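Local coordinates for suppressor protein MPT5 (Saccharomyces cerevisiae, PDB 5BZ1) that binds specific sequences in the 3'-untranslated regions of target mRNAs through its Pumilio repeats and regulates gene expression after transcription, at residues A[46-57]-A[77-88]. Numbering follows the deposited sequence.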
loop_
_atom_site.group_PDB
_atom_site.type_symbol
_atom_site.label_atom_id
_atom_site.label_comp_id
_atom_site.label_asym_id
_atom_site.label_seq_id
_atom_site.Cartn_x
_atom_site.Cartn_y
_atom_site.Cartn_z
ATOM N N TYR A 46 -1.030 -10.468 -37.719
ATOM C CA TYR A 46 -0.763 -9.102 -37.284
ATOM C C TYR A 46 -1.296 -8.058 -38.258
ATOM O O TYR A 46 -1.981 -7.118 -37.854
ATOM C CB TYR A 46 0.743 -8.900 -37.084
ATOM C CG TYR A 46 1.104 -7.589 -36.426
ATOM C CD1 TYR A 46 1.184 -7.488 -35.045
ATOM C CD2 TYR A 46 1.364 -6.454 -37.182
ATOM C CE1 TYR A 46 1.509 -6.298 -34.435
ATOM C CE2 TYR A 46 1.689 -5.254 -36.581
ATOM C CZ TYR A 46 1.760 -5.185 -35.205
ATOM O OH TYR A 46 2.082 -3.998 -34.590
ATOM N N GLU A 47 -0.977 -8.224 -39.538
ATOM C CA GLU A 47 -1.364 -7.249 -40.553
ATOM C C GLU A 47 -2.879 -7.128 -40.708
ATOM O O GLU A 47 -3.391 -6.059 -41.045
ATOM C CB GLU A 47 -0.719 -7.593 -41.898
ATOM C CG GLU A 47 0.794 -7.458 -41.900
ATOM C CD GLU A 47 1.252 -6.053 -41.557
ATOM O OE1 GLU A 47 0.595 -5.086 -41.998
ATOM O OE2 GLU A 47 2.265 -5.916 -40.840
ATOM N N GLN A 48 -3.589 -8.223 -40.450
ATOM C CA GLN A 48 -5.042 -8.238 -40.598
ATOM C C GLN A 48 -5.789 -7.740 -39.359
ATOM O O GLN A 48 -6.886 -7.196 -39.472
ATOM C CB GLN A 48 -5.536 -9.636 -40.992
ATOM C CG GLN A 48 -5.153 -10.065 -42.419
ATOM C CD GLN A 48 -5.816 -11.369 -42.838
ATOM O OE1 GLN A 48 -6.788 -11.813 -42.223
ATOM N NE2 GLN A 48 -5.293 -11.986 -43.891
ATOM N N ILE A 49 -5.200 -7.915 -38.181
ATOM C CA ILE A 49 -5.897 -7.567 -36.943
ATOM C C ILE A 49 -5.492 -6.203 -36.372
ATOM O O ILE A 49 -6.154 -5.688 -35.472
ATOM C CB ILE A 49 -5.727 -8.655 -35.855
ATOM C CG1 ILE A 49 -4.301 -8.652 -35.297
ATOM C CG2 ILE A 49 -6.108 -10.031 -36.404
ATOM C CD1 ILE A 49 -4.085 -9.660 -34.184
ATOM N N LYS A 50 -4.413 -5.622 -36.894
ATOM C CA LYS A 50 -3.920 -4.336 -36.386
ATOM C C LYS A 50 -4.918 -3.153 -36.379
ATOM O O LYS A 50 -4.838 -2.303 -35.492
ATOM C CB LYS A 50 -2.574 -3.945 -37.024
ATOM C CG LYS A 50 -2.561 -3.801 -38.539
ATOM C CD LYS A 50 -1.173 -3.399 -39.022
ATOM C CE LYS A 50 -1.199 -2.952 -40.476
ATOM N NZ LYS A 50 0.159 -2.582 -40.966
ATOM N N PRO A 51 -5.862 -3.093 -37.344
ATOM C CA PRO A 51 -6.843 -2.011 -37.192
ATOM C C PRO A 51 -7.811 -2.270 -36.039
ATOM O O PRO A 51 -8.556 -1.360 -35.669
ATOM C CB PRO A 51 -7.621 -2.048 -38.516
ATOM C CG PRO A 51 -6.731 -2.774 -39.480
ATOM C CD PRO A 51 -5.990 -3.769 -38.650
ATOM N N PHE A 52 -7.803 -3.485 -35.492
ATOM C CA PHE A 52 -8.779 -3.891 -34.485
ATOM C C PHE A 52 -8.153 -4.159 -33.118
ATOM O O PHE A 52 -8.764 -4.824 -32.276
ATOM C CB PHE A 52 -9.512 -5.156 -34.944
ATOM C CG PHE A 52 -10.157 -5.037 -36.295
ATOM C CD1 PHE A 52 -11.461 -4.585 -36.415
ATOM C CD2 PHE A 52 -9.467 -5.395 -37.444
ATOM C CE1 PHE A 52 -12.065 -4.479 -37.659
ATOM C CE2 PHE A 52 -10.064 -5.294 -38.692
ATOM C CZ PHE A 52 -11.364 -4.835 -38.798
ATOM N N PHE A 53 -6.943 -3.648 -32.903
ATOM C CA PHE A 53 -6.215 -3.868 -31.654
ATOM C C PHE A 53 -7.038 -3.549 -30.405
ATOM O O PHE A 53 -7.088 -4.349 -29.470
ATOM C CB PHE A 53 -4.915 -3.061 -31.646
ATOM C CG PHE A 53 -3.779 -3.738 -32.355
ATOM C CD1 PHE A 53 -3.698 -5.124 -32.388
ATOM C CD2 PHE A 53 -2.790 -2.994 -32.985
ATOM C CE1 PHE A 53 -2.654 -5.760 -33.038
ATOM C CE2 PHE A 53 -1.740 -3.623 -33.636
ATOM C CZ PHE A 53 -1.673 -5.006 -33.664
ATOM N N LEU A 54 -7.685 -2.387 -30.395
ATOM C CA LEU A 54 -8.489 -1.985 -29.244
ATOM C C LEU A 54 -9.687 -2.913 -29.062
ATOM O O LEU A 54 -10.003 -3.315 -27.939
ATOM C CB LEU A 54 -8.967 -0.538 -29.378
ATOM C CG LEU A 54 -9.851 -0.056 -28.223
ATOM C CD1 LEU A 54 -9.090 -0.119 -26.904
ATOM C CD2 LEU A 54 -10.376 1.349 -28.473
ATOM N N ASP A 55 -10.337 -3.260 -30.172
ATOM C CA ASP A 55 -11.508 -4.130 -30.145
ATOM C C ASP A 55 -11.163 -5.497 -29.547
ATOM O O ASP A 55 -11.875 -6.006 -28.682
ATOM C CB ASP A 55 -12.069 -4.303 -31.561
ATOM C CG ASP A 55 -12.217 -2.981 -32.300
ATOM O OD1 ASP A 55 -13.364 -2.530 -32.507
ATOM O OD2 ASP A 55 -11.179 -2.396 -32.670
ATOM N N LEU A 56 -10.057 -6.075 -30.008
ATOM C CA LEU A 56 -9.619 -7.390 -29.552
ATOM C C LEU A 56 -9.210 -7.391 -28.076
ATOM O O LEU A 56 -9.536 -8.318 -27.332
ATOM C CB LEU A 56 -8.468 -7.891 -30.425
ATOM C CG LEU A 56 -8.828 -8.087 -31.896
ATOM C CD1 LEU A 56 -7.634 -8.585 -32.694
ATOM C CD2 LEU A 56 -9.995 -9.050 -32.030
ATOM N N ILE A 57 -8.499 -6.345 -27.663
ATOM C CA ILE A 57 -8.075 -6.177 -26.275
ATOM C C ILE A 57 -9.268 -6.226 -25.317
ATOM O O ILE A 57 -9.159 -6.724 -24.192
ATOM C CB ILE A 57 -7.283 -4.856 -26.112
ATOM C CG1 ILE A 57 -5.831 -5.060 -26.545
ATOM C CG2 ILE A 57 -7.333 -4.336 -24.679
ATOM C CD1 ILE A 57 -5.052 -3.770 -26.726
ATOM N N GLN A 77 6.693 -4.761 -33.819
ATOM C CA GLN A 77 5.274 -5.100 -33.758
ATOM C C GLN A 77 4.620 -4.659 -32.447
ATOM O O GLN A 77 3.492 -4.167 -32.448
ATOM C CB GLN A 77 5.062 -6.604 -33.985
ATOM C CG GLN A 77 5.193 -7.053 -35.445
ATOM C CD GLN A 77 5.265 -8.567 -35.592
ATOM O OE1 GLN A 77 5.643 -9.275 -34.657
ATOM N NE2 GLN A 77 4.904 -9.067 -36.770
ATOM N N LYS A 78 5.321 -4.832 -31.329
ATOM C CA LYS A 78 4.755 -4.458 -30.034
ATOM C C LYS A 78 4.682 -2.937 -29.857
ATOM O O LYS A 78 3.735 -2.416 -29.263
ATOM C CB LYS A 78 5.523 -5.109 -28.876
ATOM C CG LYS A 78 4.962 -4.761 -27.497
ATOM C CD LYS A 78 5.552 -5.641 -26.404
ATOM C CE LYS A 78 5.059 -7.070 -26.529
ATOM N NZ LYS A 78 5.954 -8.022 -25.818
ATOM N N THR A 79 5.678 -2.231 -30.386
ATOM C CA THR A 79 5.685 -0.772 -30.348
ATOM C C THR A 79 4.507 -0.197 -31.141
ATOM O O THR A 79 3.848 0.748 -30.696
ATOM C CB THR A 79 7.018 -0.206 -30.873
ATOM O OG1 THR A 79 8.088 -0.650 -30.029
ATOM C CG2 THR A 79 6.994 1.313 -30.881
ATOM N N LEU A 80 4.234 -0.776 -32.307
ATOM C CA LEU A 80 3.109 -0.333 -33.124
ATOM C C LEU A 80 1.776 -0.609 -32.428
ATOM O O LEU A 80 0.873 0.229 -32.462
ATOM C CB LEU A 80 3.151 -0.983 -34.510
ATOM C CG LEU A 80 2.013 -0.619 -35.464
ATOM C CD1 LEU A 80 1.866 0.890 -35.566
ATOM C CD2 LEU A 80 2.235 -1.229 -36.846
ATOM N N LEU A 81 1.659 -1.780 -31.799
ATOM C CA LEU A 81 0.471 -2.125 -31.015
ATOM C C LEU A 81 0.218 -1.095 -29.913
ATOM O O LEU A 81 -0.907 -0.623 -29.733
ATOM C CB LEU A 81 0.617 -3.525 -30.402
ATOM C CG LEU A 81 -0.310 -3.886 -29.233
ATOM C CD1 LEU A 81 -1.764 -3.898 -29.659
ATOM C CD2 LEU A 81 0.061 -5.226 -28.617
ATOM N N ILE A 82 1.272 -0.755 -29.178
ATOM C CA ILE A 82 1.160 0.196 -28.080
ATOM C C ILE A 82 0.887 1.609 -28.606
ATOM O O ILE A 82 0.112 2.358 -28.011
ATOM C CB ILE A 82 2.418 0.165 -27.187
ATOM C CG1 ILE A 82 2.506 -1.176 -26.455
ATOM C CG2 ILE A 82 2.408 1.308 -26.182
ATOM C CD1 ILE A 82 3.763 -1.351 -25.615
ATOM N N GLN A 83 1.514 1.959 -29.728
ATOM C CA GLN A 83 1.258 3.238 -30.386
ATOM C C GLN A 83 -0.216 3.393 -30.750
ATOM O O GLN A 83 -0.758 4.495 -30.721
ATOM C CB GLN A 83 2.119 3.382 -31.647
ATOM C CG GLN A 83 3.420 4.153 -31.443
ATOM C CD GLN A 83 4.413 3.939 -32.576
ATOM O OE1 GLN A 83 4.196 3.108 -33.461
ATOM N NE2 GLN A 83 5.509 4.688 -32.553
ATOM N N THR A 84 -0.856 2.279 -31.090
ATOM C CA THR A 84 -2.248 2.294 -31.522
ATOM C C THR A 84 -3.216 2.534 -30.359
ATOM O O THR A 84 -4.212 3.242 -30.509
ATOM C CB THR A 84 -2.626 0.980 -32.240
ATOM O OG1 THR A 84 -1.690 0.721 -33.293
ATOM C CG2 THR A 84 -4.028 1.065 -32.825
ATOM N N ILE A 85 -2.916 1.958 -29.197
ATOM C CA ILE A 85 -3.892 1.918 -28.110
ATOM C C ILE A 85 -3.569 2.740 -26.859
ATOM O O ILE A 85 -4.388 2.795 -25.944
ATOM C CB ILE A 85 -4.222 0.454 -27.698
ATOM C CG1 ILE A 85 -2.958 -0.307 -27.295
ATOM C CG2 ILE A 85 -4.933 -0.276 -28.829
ATOM C CD1 ILE A 85 -2.601 -0.199 -25.830
ATOM N N TYR A 86 -2.392 3.361 -26.801
ATOM C CA TYR A 86 -2.024 4.128 -25.604
ATOM C C TYR A 86 -3.006 5.244 -25.198
ATOM O O TYR A 86 -3.187 5.482 -24.003
ATOM C CB TYR A 86 -0.566 4.630 -25.644
ATOM C CG TYR A 86 -0.306 5.873 -26.473
ATOM C CD1 TYR A 86 -0.530 7.147 -25.955
ATOM C CD2 TYR A 86 0.198 5.773 -27.760
ATOM C CE1 TYR A 86 -0.282 8.281 -26.711
ATOM C CE2 TYR A 86 0.450 6.896 -28.519
ATOM C CZ TYR A 86 0.209 8.144 -27.993
ATOM O OH TYR A 86 0.466 9.255 -28.759
ATOM N N PRO A 87 -3.655 5.921 -26.172
ATOM C CA PRO A 87 -4.633 6.912 -25.697
ATOM C C PRO A 87 -5.831 6.289 -24.964
ATOM O O PRO A 87 -6.558 7.018 -24.288
ATOM C CB PRO A 87 -5.114 7.577 -26.993
ATOM C CG PRO A 87 -3.996 7.369 -27.976
ATOM C CD PRO A 87 -3.442 6.018 -27.631
ATOM N N ASN A 88 -6.026 4.977 -25.089
ATOM C CA ASN A 88 -7.224 4.326 -24.559
ATOM C C ASN A 88 -7.018 3.537 -23.271
ATOM O O ASN A 88 -7.868 2.724 -22.906
ATOM C CB ASN A 88 -7.834 3.397 -25.612
ATOM C CG ASN A 88 -7.961 4.056 -26.966
ATOM O OD1 ASN A 88 -8.736 4.997 -27.143
ATOM N ND2 ASN A 88 -7.202 3.560 -27.936
#
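Y46 and Q77 supply the polar link of this contact: the hydroxyl OH of Y46 donates to the main-chain O of Q77 at 2.6 Å. The bond lies in the carbonyl plane and on a lone pair, with a C=O...donor angle of 122°. The same oxygen takes the helical N-H of L81, which makes it a double acceptor. With CG anti to the backbone N (chi1 -171°), the Y46 side chain extends across to helix 75-85.

CH-pi contacts cover two rings. Q77 CG sits 3.8 Å from the centroid of the Y46 ring, almost on the ring normal, while the Q77 amide hydrogen-bonds through NE2 to D43. L80 CD2 lies at the Y46 ring edge. A phenylalanine in place of Y46 would probably deprive Q77 O of its second donor and weaken the ring's tie to helix 75-85. Over one face of the F53 ring, L81 CD1 stands 3.5 Å from the centroid, displaced toward the rim, and K50 CA covers the opposite face; T84 OG1, bonded to L80 O, meets the edge in plane.

In the Pumilio homology domain, a curved array of helical repeats, the contact packs the end of helix 38-49 and the short helix 53-57 against helix 75-85, in the second repeat and at its borders with the first and third. Helix 53-57 crosses helix 77-85 almost perpendicularly, at -87°, with axes 10.3 Å apart.

Aliphatic contacts continue from F53 along helix 53-57. I85 CG2 is 4.0 Å from F53 CB and 4.1 Å from L54 CB, and I57 CD1 approaches the I85 side chain tip to tip. L54 CD2 lies 3.9 Å from N88 ND2, an apolar group against an amide. I92 of helix 89-93, in the third repeat like I85, touches L54, I57 and I85.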